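Local coordinates for secreted effector protein SopD (Salmonella typhimurium, PDB 5CPC) that alters host cell physiology as a secreted virulence effector, acting with SopB in membrane fission and macropinosome formation during invasion and contributing to replication in macrophages, at residues P192-D197 against E300-I305; V241-M246 against V290-L295; C151-S156 against T177-I182; E163-Q166 against T171-K174; T108-M113 against Q145-I150. All coordinates share one frame; numbering follows the deposited sequence.

Interaction 1 of 5, residues P192-D197 against E300-I305; sequences PAEAPD and ERSLHI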
# COMPACT_ATOMS: atom_id res chain seq x y z
N PRO A 192 -12.13 -8.27 6.36
CA PRO A 192 -12.65 -7.40 7.45
C PRO A 192 -12.82 -8.20 8.74
O PRO A 192 -12.60 -7.64 9.83
CB PRO A 192 -14.02 -6.88 6.92
CG PRO A 192 -14.32 -7.72 5.67
CD PRO A 192 -12.94 -8.15 5.13
N ALA A 193 -13.11 -9.51 8.65
CA ALA A 193 -13.34 -10.24 9.87
C ALA A 193 -12.08 -10.84 10.50
O ALA A 193 -12.14 -11.48 11.54
CB ALA A 193 -14.52 -11.27 9.74
N GLU A 194 -10.92 -10.61 9.88
CA GLU A 194 -9.68 -11.12 10.46
C GLU A 194 -8.84 -9.97 11.06
O GLU A 194 -8.52 -8.98 10.39
CB GLU A 194 -8.87 -11.81 9.37
CG GLU A 194 -7.43 -12.22 9.70
CD GLU A 194 -6.87 -13.11 8.58
OE1 GLU A 194 -7.60 -14.09 8.16
OE2 GLU A 194 -5.72 -12.82 8.09
N ALA A 195 -8.47 -10.10 12.31
CA ALA A 195 -7.63 -9.09 12.93
C ALA A 195 -6.23 -9.28 12.38
O ALA A 195 -5.79 -10.45 12.19
CB ALA A 195 -7.65 -9.31 14.42
N PRO A 196 -5.52 -8.15 12.08
CA PRO A 196 -4.17 -8.12 11.56
C PRO A 196 -3.24 -9.00 12.35
O PRO A 196 -2.20 -9.40 11.88
CB PRO A 196 -3.76 -6.67 11.81
CG PRO A 196 -4.99 -5.94 11.73
CD PRO A 196 -6.06 -6.78 12.24
N ASP A 197 -3.69 -9.29 13.56
CA ASP A 197 -2.95 -9.93 14.54
C ASP A 197 -3.20 -11.43 14.53
O ASP A 197 -2.54 -12.18 15.27
CB ASP A 197 -3.52 -9.43 15.84
CG ASP A 197 -2.48 -9.26 16.82
OD1 ASP A 197 -1.32 -9.25 16.34
OD2 ASP A 197 -2.80 -9.12 18.03
N GLU A 300 -9.96 -22.94 9.50
CA GLU A 300 -10.58 -22.17 10.56
C GLU A 300 -11.01 -20.84 10.00
O GLU A 300 -10.82 -19.84 10.63
CB GLU A 300 -9.64 -22.07 11.78
CG GLU A 300 -9.37 -23.53 12.33
CD GLU A 300 -8.59 -23.62 13.66
OE1 GLU A 300 -8.12 -22.62 14.22
OE2 GLU A 300 -8.44 -24.73 14.17
N ARG A 301 -11.57 -20.87 8.79
CA ARG A 301 -12.08 -19.67 8.10
C ARG A 301 -11.03 -18.57 8.01
O ARG A 301 -11.28 -17.39 8.36
CB ARG A 301 -13.34 -19.15 8.80
CG ARG A 301 -14.44 -20.14 8.93
CD ARG A 301 -15.84 -19.53 9.31
NE ARG A 301 -16.82 -20.56 8.99
CZ ARG A 301 -17.60 -20.56 7.91
NH1 ARG A 301 -17.60 -19.55 7.06
NH2 ARG A 301 -18.42 -21.59 7.69
N SER A 302 -9.84 -18.96 7.58
CA SER A 302 -8.74 -18.04 7.29
C SER A 302 -7.86 -18.62 6.13
O SER A 302 -7.83 -19.86 5.95
CB SER A 302 -7.90 -17.95 8.52
OG SER A 302 -6.82 -17.08 8.26
N LEU A 303 -7.15 -17.78 5.40
CA LEU A 303 -6.05 -18.29 4.56
C LEU A 303 -4.72 -17.90 5.14
O LEU A 303 -3.69 -18.06 4.51
CB LEU A 303 -6.19 -17.94 3.08
CG LEU A 303 -7.49 -18.36 2.40
CD1 LEU A 303 -7.60 -17.75 1.01
CD2 LEU A 303 -7.55 -19.86 2.32
N HIS A 304 -4.72 -17.49 6.40
CA HIS A 304 -3.49 -17.16 7.12
C HIS A 304 -2.95 -18.45 7.65
O HIS A 304 -3.03 -18.76 8.84
CB HIS A 304 -3.75 -16.11 8.22
CG HIS A 304 -2.55 -15.79 9.06
ND1 HIS A 304 -1.25 -15.88 8.60
CD2 HIS A 304 -2.47 -15.34 10.34
CE1 HIS A 304 -0.42 -15.55 9.57
NE2 HIS A 304 -1.13 -15.20 10.63
N ILE A 305 -2.31 -19.16 6.71
CA ILE A 305 -1.87 -20.55 6.87
C ILE A 305 -0.38 -20.53 7.05
O ILE A 305 0.33 -19.86 6.30
CB ILE A 305 -2.33 -21.30 5.61
CG1 ILE A 305 -3.86 -21.27 5.59
CG2 ILE A 305 -1.76 -22.69 5.52
CD1 ILE A 305 -4.56 -22.12 4.46
O HOH W 1 -10.12 -15.05 9.09
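The carboxylate of E194 and the imidazole of H304 are the two flat groups here, and they neither stack nor meet squarely: their planes lie 37° apart, and E194 OE2 approaches the histidine obliquely, resting 3.8 Å from H304 CB. The ring of H198 also meets the H304 ring, with planes at about 55°. The other carboxylate oxygen, E194 OE1, lies 3.1 Å from S302 OG, a possible hydrogen bond, not settled because the serine proton could be given elsewhere. A water bridges the loops as well, donating to E194 OE1 at 2.9 Å and to the carbonyl oxygen R301 O at 2.7 Å. An extended side chain, with CG anti to the backbone N (chi1 170°), carries the E194 carboxylate across to the loop of 300-305. There S302 OG accepts from H304 N at 2.8 Å in an ST turn, which helps fix the hydroxyl where E194 OE1 meets it. Outside the two loops, Y234 OH hydrogen-bonds to E194 OE1, and R191 forms a salt bridge with E194 OE2. The buried carboxylate is thus compensated at both oxygens, which would probably favour its ionised form, with the acid, the water and Y234 together linking two irregular loops.

Interaction 2 of 5, residues V241-M246 against V290-L295; sequences VAFSMM and VILEKL
F243 lays its ring against the backbone and side chain of L292 in a strand-on-helix packing, where the hairpin formed by strands 232-237 and 240-245 meets helix 285-298. The first shell is a CH-pi contact: L292 CB sits 3.6 Å from the ring centroid of F243, only 4° off the ring normal, and so lies almost exactly over the middle of one face. The two side chains run antiparallel, which brings L292 CD1 back toward the root of the phenylalanine, 4.0 Å from F243 CB. At the far end of the ring the helix backbone itself takes part, with F243 CZ 3.6 Å from L292 C. The aliphatic start of E293 continues this surface, its CB 4.0 Å from F243 CE2. Both principal residues have CG anti to their own carbonyl carbon (chi1 -62° in F243, -66° in L292), a choice that points the ring at the helix and turns the leucine branch along the strand. Farther out, I232 and Y234 of the partner strand and Y281 of helix 264-283 also touch F243, so the ring is built into a hydrophobic layer shared by hairpin and helices. No hydrogen bond links the two segments, and even the closest polar approach, E293 N at 3.5 Å from F243 CE2, is an oblique van der Waals contact with the ring.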
# COMPACT_ATOMS: atom_id res chain seq x y z
N VAL A 241 -18.90 -16.86 1.19
CA VAL A 241 -17.57 -16.25 1.35
C VAL A 241 -17.09 -15.79 -0.03
O VAL A 241 -17.09 -16.57 -0.98
CB VAL A 241 -16.54 -17.25 1.86
CG1 VAL A 241 -15.24 -16.52 2.23
CG2 VAL A 241 -17.13 -18.04 3.04
N ALA A 242 -16.69 -14.54 -0.11
CA ALA A 242 -16.30 -13.95 -1.36
C ALA A 242 -14.78 -13.69 -1.28
O ALA A 242 -14.32 -13.02 -0.36
CB ALA A 242 -17.08 -12.60 -1.53
N PHE A 243 -14.03 -14.23 -2.23
CA PHE A 243 -12.59 -13.98 -2.34
C PHE A 243 -12.29 -12.89 -3.32
O PHE A 243 -13.15 -12.59 -4.16
CB PHE A 243 -11.89 -15.25 -2.78
CG PHE A 243 -12.05 -16.35 -1.80
CD1 PHE A 243 -11.22 -16.43 -0.70
CD2 PHE A 243 -13.07 -17.30 -1.94
CE1 PHE A 243 -11.42 -17.38 0.30
CE2 PHE A 243 -13.22 -18.33 -0.96
CZ PHE A 243 -12.42 -18.35 0.15
N SER A 244 -11.08 -12.33 -3.15
CA SER A 244 -10.52 -11.20 -3.91
C SER A 244 -9.06 -11.29 -3.93
O SER A 244 -8.47 -11.87 -3.04
CB SER A 244 -10.72 -9.89 -3.11
OG SER A 244 -12.05 -9.61 -3.34
N MET A 245 -8.46 -10.63 -4.89
CA MET A 245 -7.04 -10.41 -4.86
C MET A 245 -6.65 -8.93 -4.62
O MET A 245 -7.27 -8.02 -5.12
CB MET A 245 -6.38 -10.92 -6.11
CG MET A 245 -4.83 -10.91 -5.97
SD MET A 245 -3.91 -11.68 -7.32
CE MET A 245 -5.17 -11.49 -8.56
N MET A 246 -5.59 -8.72 -3.85
CA MET A 246 -5.07 -7.41 -3.60
C MET A 246 -4.73 -6.79 -4.99
O MET A 246 -4.02 -7.40 -5.81
CB MET A 246 -3.79 -7.51 -2.77
CG MET A 246 -3.32 -6.13 -2.30
SD MET A 246 -1.85 -6.10 -1.29
CE MET A 246 -2.65 -6.29 0.30
N VAL A 290 -13.38 -21.91 -5.92
CA VAL A 290 -13.80 -23.23 -5.40
C VAL A 290 -12.72 -23.76 -4.49
O VAL A 290 -12.98 -24.26 -3.40
CB VAL A 290 -14.10 -24.26 -6.59
CG1 VAL A 290 -14.36 -25.66 -6.09
CG2 VAL A 290 -15.27 -23.83 -7.36
N ILE A 291 -11.48 -23.68 -4.93
CA ILE A 291 -10.38 -24.22 -4.15
C ILE A 291 -10.02 -23.39 -2.90
O ILE A 291 -9.74 -23.91 -1.83
CB ILE A 291 -9.07 -24.29 -5.07
CG1 ILE A 291 -9.30 -25.20 -6.29
CG2 ILE A 291 -7.92 -24.81 -4.23
CD1 ILE A 291 -8.30 -25.02 -7.43
N LEU A 292 -9.99 -22.07 -3.04
CA LEU A 292 -9.86 -21.16 -1.90
C LEU A 292 -10.90 -21.46 -0.87
O LEU A 292 -10.61 -21.55 0.33
CB LEU A 292 -9.98 -19.67 -2.40
CG LEU A 292 -8.82 -19.26 -3.32
CD1 LEU A 292 -8.97 -17.83 -3.80
CD2 LEU A 292 -7.41 -19.45 -2.70
N GLU A 293 -12.14 -21.65 -1.32
CA GLU A 293 -13.22 -21.89 -0.34
C GLU A 293 -12.93 -23.13 0.46
O GLU A 293 -13.16 -23.16 1.70
CB GLU A 293 -14.60 -22.04 -1.01
CG GLU A 293 -15.70 -22.27 0.04
CD GLU A 293 -16.98 -22.79 -0.53
OE1 GLU A 293 -18.03 -22.37 -0.03
OE2 GLU A 293 -16.99 -23.64 -1.45
N LYS A 294 -12.37 -24.15 -0.23
CA LYS A 294 -12.06 -25.44 0.42
C LYS A 294 -10.98 -25.20 1.44
O LYS A 294 -11.09 -25.66 2.56
CB LYS A 294 -11.64 -26.50 -0.62
CG LYS A 294 -10.90 -27.78 -0.09
CD LYS A 294 -10.42 -28.81 -1.29
CE LYS A 294 -11.56 -29.31 -2.21
NZ LYS A 294 -11.75 -28.55 -3.55
N LEU A 295 -9.94 -24.48 1.07
CA LEU A 295 -8.84 -24.16 1.98
C LEU A 295 -9.32 -23.30 3.18
O LEU A 295 -8.96 -23.54 4.35
CB LEU A 295 -7.77 -23.42 1.20
CG LEU A 295 -7.02 -24.22 0.13
CD1 LEU A 295 -6.05 -23.34 -0.67
CD2 LEU A 295 -6.28 -25.31 0.89

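Interaction 3 of 5, residues C151-S156 against T177-I182; sequences CEVIGS and TGNAQI
Helix-to-helix packing at the start of helix 180-190 is illustrated by V153, which projects from helix 141-160 toward N179 and I182. The two methyls of the valine divide the work. V153 CG2 meets the gamma methylene of the isoleucine, I182 CG1, at 3.6 Å, and also lies 4.0 Å from I182 CD1. V153 CG1 instead faces the side chain of N179, with N179 CG 4.1 Å away; the two residues approach from opposite directions, and no hydrogen bond joins them. N179 occupies the N-cap position of helix 180-190, so the valine reaches both the residue that precedes the helix and I182, a buried residue of its first turn. In V153 the methyl CG1 stands anti to the backbone N (chi1 164°), and this rotation spreads the pair of methyls over the two partners. V153 and I182 lie alongside rather than end on, which also brings V153 CB to 3.9 Å from I182 CG1. I182 is covered further by L254 of helix 248-256. With no hydrogen bond between the segments, burial of apolar carbon probably dominates the V153-I182 pair, and the N179 side chain adds van der Waals contact.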
# COMPACT_ATOMS: atom_id res chain seq x y z
N CYS A 151 -0.09 6.13 0.28
CA CYS A 151 0.64 7.28 -0.23
C CYS A 151 0.90 8.28 0.89
O CYS A 151 2.01 8.71 1.00
CB CYS A 151 -0.06 7.94 -1.45
SG CYS A 151 0.17 6.97 -2.99
N GLU A 152 -0.10 8.62 1.70
CA GLU A 152 0.08 9.58 2.79
C GLU A 152 1.19 9.11 3.73
O GLU A 152 2.07 9.91 4.12
CB GLU A 152 -1.15 9.77 3.65
CG GLU A 152 -2.43 9.77 2.84
CD GLU A 152 -3.64 10.37 3.55
OE1 GLU A 152 -4.59 10.78 2.81
OE2 GLU A 152 -3.60 10.46 4.81
N VAL A 153 1.14 7.82 4.10
CA VAL A 153 2.00 7.33 5.13
C VAL A 153 3.41 7.34 4.61
O VAL A 153 4.33 7.83 5.30
CB VAL A 153 1.51 5.94 5.67
CG1 VAL A 153 2.61 5.22 6.48
CG2 VAL A 153 0.33 6.16 6.55
N ILE A 154 3.59 6.88 3.38
CA ILE A 154 4.89 6.82 2.74
C ILE A 154 5.49 8.23 2.62
O ILE A 154 6.72 8.45 2.82
CB ILE A 154 4.81 6.27 1.33
CG1 ILE A 154 4.50 4.77 1.33
CG2 ILE A 154 6.16 6.40 0.67
CD1 ILE A 154 4.35 4.13 -0.09
N GLY A 155 4.60 9.16 2.24
CA GLY A 155 4.97 10.54 2.04
C GLY A 155 5.39 11.13 3.36
O GLY A 155 6.44 11.73 3.44
N SER A 156 4.61 10.88 4.39
CA SER A 156 4.97 11.37 5.69
C SER A 156 6.27 10.78 6.29
O SER A 156 6.94 11.47 7.06
CB SER A 156 3.83 11.17 6.61
OG SER A 156 4.21 11.32 7.96
N THR A 177 4.94 -0.60 6.18
CA THR A 177 4.19 -1.90 6.29
C THR A 177 3.83 -2.23 7.76
O THR A 177 2.73 -2.72 8.06
CB THR A 177 4.84 -3.11 5.49
OG1 THR A 177 6.15 -3.43 5.99
CG2 THR A 177 4.93 -2.82 4.01
N GLY A 178 4.72 -1.82 8.68
CA GLY A 178 4.48 -1.99 10.13
C GLY A 178 3.47 -1.03 10.75
O GLY A 178 3.02 -1.23 11.88
N ASN A 179 3.14 0.03 10.02
CA ASN A 179 2.26 1.10 10.50
C ASN A 179 0.82 0.70 10.87
O ASN A 179 0.04 0.27 10.04
CB ASN A 179 2.23 2.23 9.46
CG ASN A 179 1.48 3.42 9.93
OD1 ASN A 179 2.08 4.36 10.50
ND2 ASN A 179 0.20 3.43 9.73
N ALA A 180 0.47 0.93 12.12
CA ALA A 180 -0.83 0.59 12.67
C ALA A 180 -2.05 0.87 11.82
O ALA A 180 -2.80 -0.07 11.45
CB ALA A 180 -0.99 1.22 14.07
N GLN A 181 -2.29 2.13 11.51
CA GLN A 181 -3.52 2.45 10.73
C GLN A 181 -3.52 1.90 9.28
O GLN A 181 -4.60 1.63 8.76
CB GLN A 181 -3.86 3.96 10.71
CG GLN A 181 -2.68 4.92 10.91
CD GLN A 181 -2.33 5.08 12.39
OE1 GLN A 181 -1.15 5.17 12.79
NE2 GLN A 181 -3.36 5.08 13.22
N ILE A 182 -2.34 1.79 8.65
CA ILE A 182 -2.20 1.13 7.32
C ILE A 182 -2.58 -0.37 7.50
O ILE A 182 -3.62 -0.75 7.04
CB ILE A 182 -0.81 1.37 6.69
CG1 ILE A 182 -0.75 2.76 6.05
CG2 ILE A 182 -0.44 0.32 5.62
CD1 ILE A 182 -2.00 3.19 5.27

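Interaction 4 of 5, residues E163-Q166 against T171-K174; sequences ELLQ and TLRK
L164 and T171 meet where two short helices, 163-167 and 169-177, follow each other with hardly any chain between them. The tight part of the contact lies at the backbone: L164 O is 3.4 Å from T171 CB and 3.6 Å from T171 CG2, so the carbonyl rests against the carbon side of the threonine. L164 CD2, at 3.7 Å, touches the same methyl, T171 CG2. That double use follows from the threonine torsion, which sets CG2 anti to the backbone N and leaves OG1 beside it (chi1 -57°); the hydroxyl then pairs with S168 OG in the short connection, and the methyl is left to the leucine. Close approach of the chains is also marked by the alpha carbons of L165 and L172, which stand about 5.0 Å apart.

The leucine-leucine contact is looser. L165 CD1 touches L172 CD2 at 3.8 Å, and L165 CB lies 4.1 Å from that same L172 methyl, the side chains meeting at a slant. L172 is the buried member, backed by K157 and M158 of helix 141-160, and K157 also touches L164; L164, L165 and T171 all keep some exposure to solvent. L165 is met in addition by P259 and F260 of a loop. The arrangement is that of two consecutive short helices, joined through S168, that fold against each other through local aliphatic contacts and pack on helix 141-160.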
# COMPACT_ATOMS: atom_id res chain seq x y z
N GLU A 163 15.97 9.83 7.47
CA GLU A 163 17.00 8.94 7.98
C GLU A 163 16.57 7.52 7.60
O GLU A 163 17.43 6.70 7.26
CB GLU A 163 17.19 9.10 9.51
CG GLU A 163 15.97 8.75 10.47
CD GLU A 163 14.95 9.95 10.66
OE1 GLU A 163 14.09 9.87 11.59
OE2 GLU A 163 15.01 10.97 9.91
N LEU A 164 15.25 7.26 7.62
CA LEU A 164 14.73 5.90 7.36
C LEU A 164 15.26 5.33 6.08
O LEU A 164 15.74 4.23 6.11
CB LEU A 164 13.19 5.80 7.34
CG LEU A 164 12.50 5.82 8.70
CD1 LEU A 164 10.99 5.76 8.54
CD2 LEU A 164 13.02 4.69 9.64
N LEU A 165 15.13 6.04 4.96
CA LEU A 165 15.54 5.49 3.66
C LEU A 165 17.03 5.70 3.37
O LEU A 165 17.60 5.08 2.45
CB LEU A 165 14.70 6.12 2.54
CG LEU A 165 15.09 5.91 1.06
CD1 LEU A 165 14.37 4.73 0.47
CD2 LEU A 165 14.81 7.16 0.23
N GLN A 166 17.62 6.64 4.12
CA GLN A 166 19.04 6.90 4.07
C GLN A 166 19.81 5.62 4.38
O GLN A 166 20.78 5.34 3.74
CB GLN A 166 19.37 7.98 5.07
CG GLN A 166 20.23 9.10 4.50
CD GLN A 166 20.56 10.15 5.55
OE1 GLN A 166 21.23 9.87 6.59
NE2 GLN A 166 20.09 11.39 5.28
N THR A 171 14.16 -0.45 5.33
CA THR A 171 13.94 0.30 6.60
C THR A 171 12.80 1.30 6.49
O THR A 171 11.99 1.38 7.39
CB THR A 171 15.20 1.01 7.14
OG1 THR A 171 16.24 0.05 7.33
CG2 THR A 171 14.90 1.67 8.48
N LEU A 172 12.74 2.03 5.37
CA LEU A 172 11.53 2.82 5.02
C LEU A 172 10.27 1.94 5.02
O LEU A 172 9.28 2.25 5.67
CB LEU A 172 11.69 3.43 3.62
CG LEU A 172 10.48 4.23 3.12
CD1 LEU A 172 9.98 5.17 4.18
CD2 LEU A 172 10.82 4.96 1.84
N ARG A 173 10.31 0.87 4.23
CA ARG A 173 9.15 -0.01 4.02
C ARG A 173 8.58 -0.64 5.32
O ARG A 173 7.36 -0.67 5.50
CB ARG A 173 9.53 -1.05 2.97
CG ARG A 173 8.55 -2.24 2.76
CD ARG A 173 9.01 -3.02 1.51
NE ARG A 173 9.04 -2.15 0.31
CZ ARG A 173 10.00 -2.19 -0.60
NH1 ARG A 173 11.04 -3.00 -0.47
NH2 ARG A 173 9.96 -1.39 -1.64
N LYS A 174 9.48 -1.10 6.21
CA LYS A 174 9.12 -1.65 7.52
C LYS A 174 8.24 -0.68 8.24
O LYS A 174 7.26 -1.07 8.89
CB LYS A 174 10.36 -1.82 8.41
CG LYS A 174 11.08 -3.14 8.35
CD LYS A 174 12.22 -3.22 9.48
CE LYS A 174 11.67 -2.92 10.92
NZ LYS A 174 12.15 -3.88 11.97

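Interaction 5 of 5, residues T108-M113 against Q145-I150; sequences TQFLLM and QLFLQI
With CG anti to its carbonyl carbon (chi1 -64°), F110 swings its ring off the strand toward helix 141-160, while F147 has CG anti to the backbone N instead (chi1 175°) and brings its own ring alongside. The two phenyls do not stack. They meet rim to rim with centroids 5.9 Å apart and planes only 13° from parallel, and the closest atoms are F110 CZ and F147 CD2 at 3.8 Å. The face of F110 is used by a different residue: L148 CD1 lies 3.9 Å from the F110 ring centroid in a CH-pi contact, displaced toward the rim where it comes 3.8 Å from F110 CE1. The second leucine methyl, L148 CD2, follows at 4.1 Å from the same F110 CE1. Consecutive helix residues therefore treat one ring in two ways, F147 at its periphery and L148 over its face. I124 and I127 of helix 124-127 pack against both phenylalanines, and M103 of strand 99-103 touches F110 as well. The arrangement is that of a helix packed on an antiparallel sheet, as in alpha+beta architecture, in which the central strand of three sends an aromatic side chain onto the helix that covers it.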
# COMPACT_ATOMS: atom_id res chain seq x y z
N THR A 108 -6.27 8.51 -14.18
CA THR A 108 -4.81 8.41 -14.30
C THR A 108 -4.13 9.65 -13.68
O THR A 108 -2.89 9.79 -13.68
CB THR A 108 -4.37 8.22 -15.78
OG1 THR A 108 -4.56 9.43 -16.50
CG2 THR A 108 -5.19 7.10 -16.46
N GLN A 109 -4.96 10.56 -13.21
CA GLN A 109 -4.53 11.76 -12.54
C GLN A 109 -5.34 11.90 -11.28
O GLN A 109 -6.56 11.74 -11.30
CB GLN A 109 -4.74 12.99 -13.41
CG GLN A 109 -3.86 13.01 -14.66
CD GLN A 109 -3.11 14.28 -14.79
OE1 GLN A 109 -3.63 15.27 -15.31
NE2 GLN A 109 -1.90 14.28 -14.31
N PHE A 110 -4.64 12.13 -10.18
CA PHE A 110 -5.29 12.53 -8.93
C PHE A 110 -5.33 14.03 -8.96
O PHE A 110 -4.35 14.65 -9.36
CB PHE A 110 -4.56 12.01 -7.68
CG PHE A 110 -4.57 10.52 -7.58
CD1 PHE A 110 -5.69 9.82 -7.08
CD2 PHE A 110 -3.47 9.79 -8.00
CE1 PHE A 110 -5.70 8.41 -6.99
CE2 PHE A 110 -3.44 8.37 -7.90
CZ PHE A 110 -4.55 7.67 -7.40
N LEU A 111 -6.48 14.59 -8.60
CA LEU A 111 -6.71 16.02 -8.60
C LEU A 111 -6.89 16.48 -7.19
O LEU A 111 -7.80 16.06 -6.52
CB LEU A 111 -7.98 16.34 -9.40
CG LEU A 111 -8.12 15.83 -10.83
CD1 LEU A 111 -9.47 16.27 -11.43
CD2 LEU A 111 -7.00 16.34 -11.71
N LEU A 112 -6.02 17.37 -6.73
CA LEU A 112 -6.11 17.89 -5.37
C LEU A 112 -7.07 19.05 -5.47
O LEU A 112 -6.79 19.99 -6.21
CB LEU A 112 -4.73 18.35 -4.87
CG LEU A 112 -3.70 17.29 -4.44
CD1 LEU A 112 -3.51 16.19 -5.49
CD2 LEU A 112 -2.31 17.96 -4.04
N MET A 113 -8.18 18.97 -4.73
CA MET A 113 -9.35 19.89 -4.86
C MET A 113 -9.62 20.58 -3.56
O MET A 113 -9.80 19.91 -2.52
CB MET A 113 -10.62 19.12 -5.22
CG MET A 113 -10.44 18.14 -6.31
SD MET A 113 -10.94 18.89 -7.86
CE MET A 113 -12.73 18.73 -7.78
N GLN A 145 -9.00 4.94 -2.49
CA GLN A 145 -8.84 5.44 -1.12
C GLN A 145 -7.81 4.72 -0.28
O GLN A 145 -7.07 5.37 0.43
CB GLN A 145 -10.17 5.54 -0.35
CG GLN A 145 -10.04 6.12 1.11
CD GLN A 145 -11.21 5.67 1.99
OE1 GLN A 145 -11.06 4.75 2.81
NE2 GLN A 145 -12.39 6.31 1.80
N LEU A 146 -7.74 3.40 -0.33
CA LEU A 146 -6.64 2.74 0.36
C LEU A 146 -5.23 3.08 -0.19
O LEU A 146 -4.27 3.22 0.58
CB LEU A 146 -6.85 1.20 0.41
CG LEU A 146 -5.70 0.41 1.00
CD1 LEU A 146 -5.63 0.72 2.49
CD2 LEU A 146 -5.87 -1.14 0.82
N PHE A 147 -5.12 3.13 -1.51
CA PHE A 147 -3.85 3.41 -2.24
C PHE A 147 -3.37 4.76 -1.78
O PHE A 147 -2.18 4.97 -1.56
CB PHE A 147 -4.16 3.49 -3.75
CG PHE A 147 -2.99 3.89 -4.63
CD1 PHE A 147 -2.09 2.95 -5.07
CD2 PHE A 147 -2.81 5.22 -5.03
CE1 PHE A 147 -1.02 3.33 -5.86
CE2 PHE A 147 -1.75 5.59 -5.81
CZ PHE A 147 -0.86 4.65 -6.24
N LEU A 148 -4.31 5.67 -1.63
CA LEU A 148 -3.98 7.05 -1.33
C LEU A 148 -3.52 7.15 0.14
O LEU A 148 -2.70 7.98 0.48
CB LEU A 148 -5.25 7.89 -1.54
CG LEU A 148 -5.25 9.05 -2.53
CD1 LEU A 148 -4.11 9.14 -3.67
CD2 LEU A 148 -6.68 9.23 -3.13
N GLN A 149 -4.10 6.30 0.99
CA GLN A 149 -3.79 6.28 2.43
C GLN A 149 -2.36 5.81 2.61
O GLN A 149 -1.64 6.34 3.47
CB GLN A 149 -4.71 5.37 3.25
CG GLN A 149 -6.15 5.87 3.46
CD GLN A 149 -6.93 4.85 4.29
OE1 GLN A 149 -6.74 4.74 5.51
NE2 GLN A 149 -7.75 4.06 3.63
N ILE A 150 -1.95 4.87 1.76
CA ILE A 150 -0.61 4.33 1.83
C ILE A 150 0.34 5.42 1.32
O ILE A 150 1.44 5.55 1.83
CB ILE A 150 -0.48 3.04 0.98
CG1 ILE A 150 -1.32 1.90 1.63
CG2 ILE A 150 1.01 2.59 0.76
CD1 ILE A 150 -1.81 0.86 0.60

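In the fold
Interactions 3 and 5 share helix 141-160 and touch each other through I182 and the backbone of Q149 and I150, so one helix serves both the three-stranded sheet and helix 180-190. Interaction 4 adjoins interaction 3 in sequence and, like it, is partly buried and mostly aliphatic. Interactions 1 and 2 form a second neighbourhood, with centres 12 Å apart, where L303 packs on F243 and L295. Of the three buried contacts, interactions 2 and 5 each set a strand phenylalanine beneath a helix leucine, whereas interaction 1, between loops, depends on a carboxylate, a hydroxyl and water. Interactions 1 and 5 lie on opposite sides of the chain's centre.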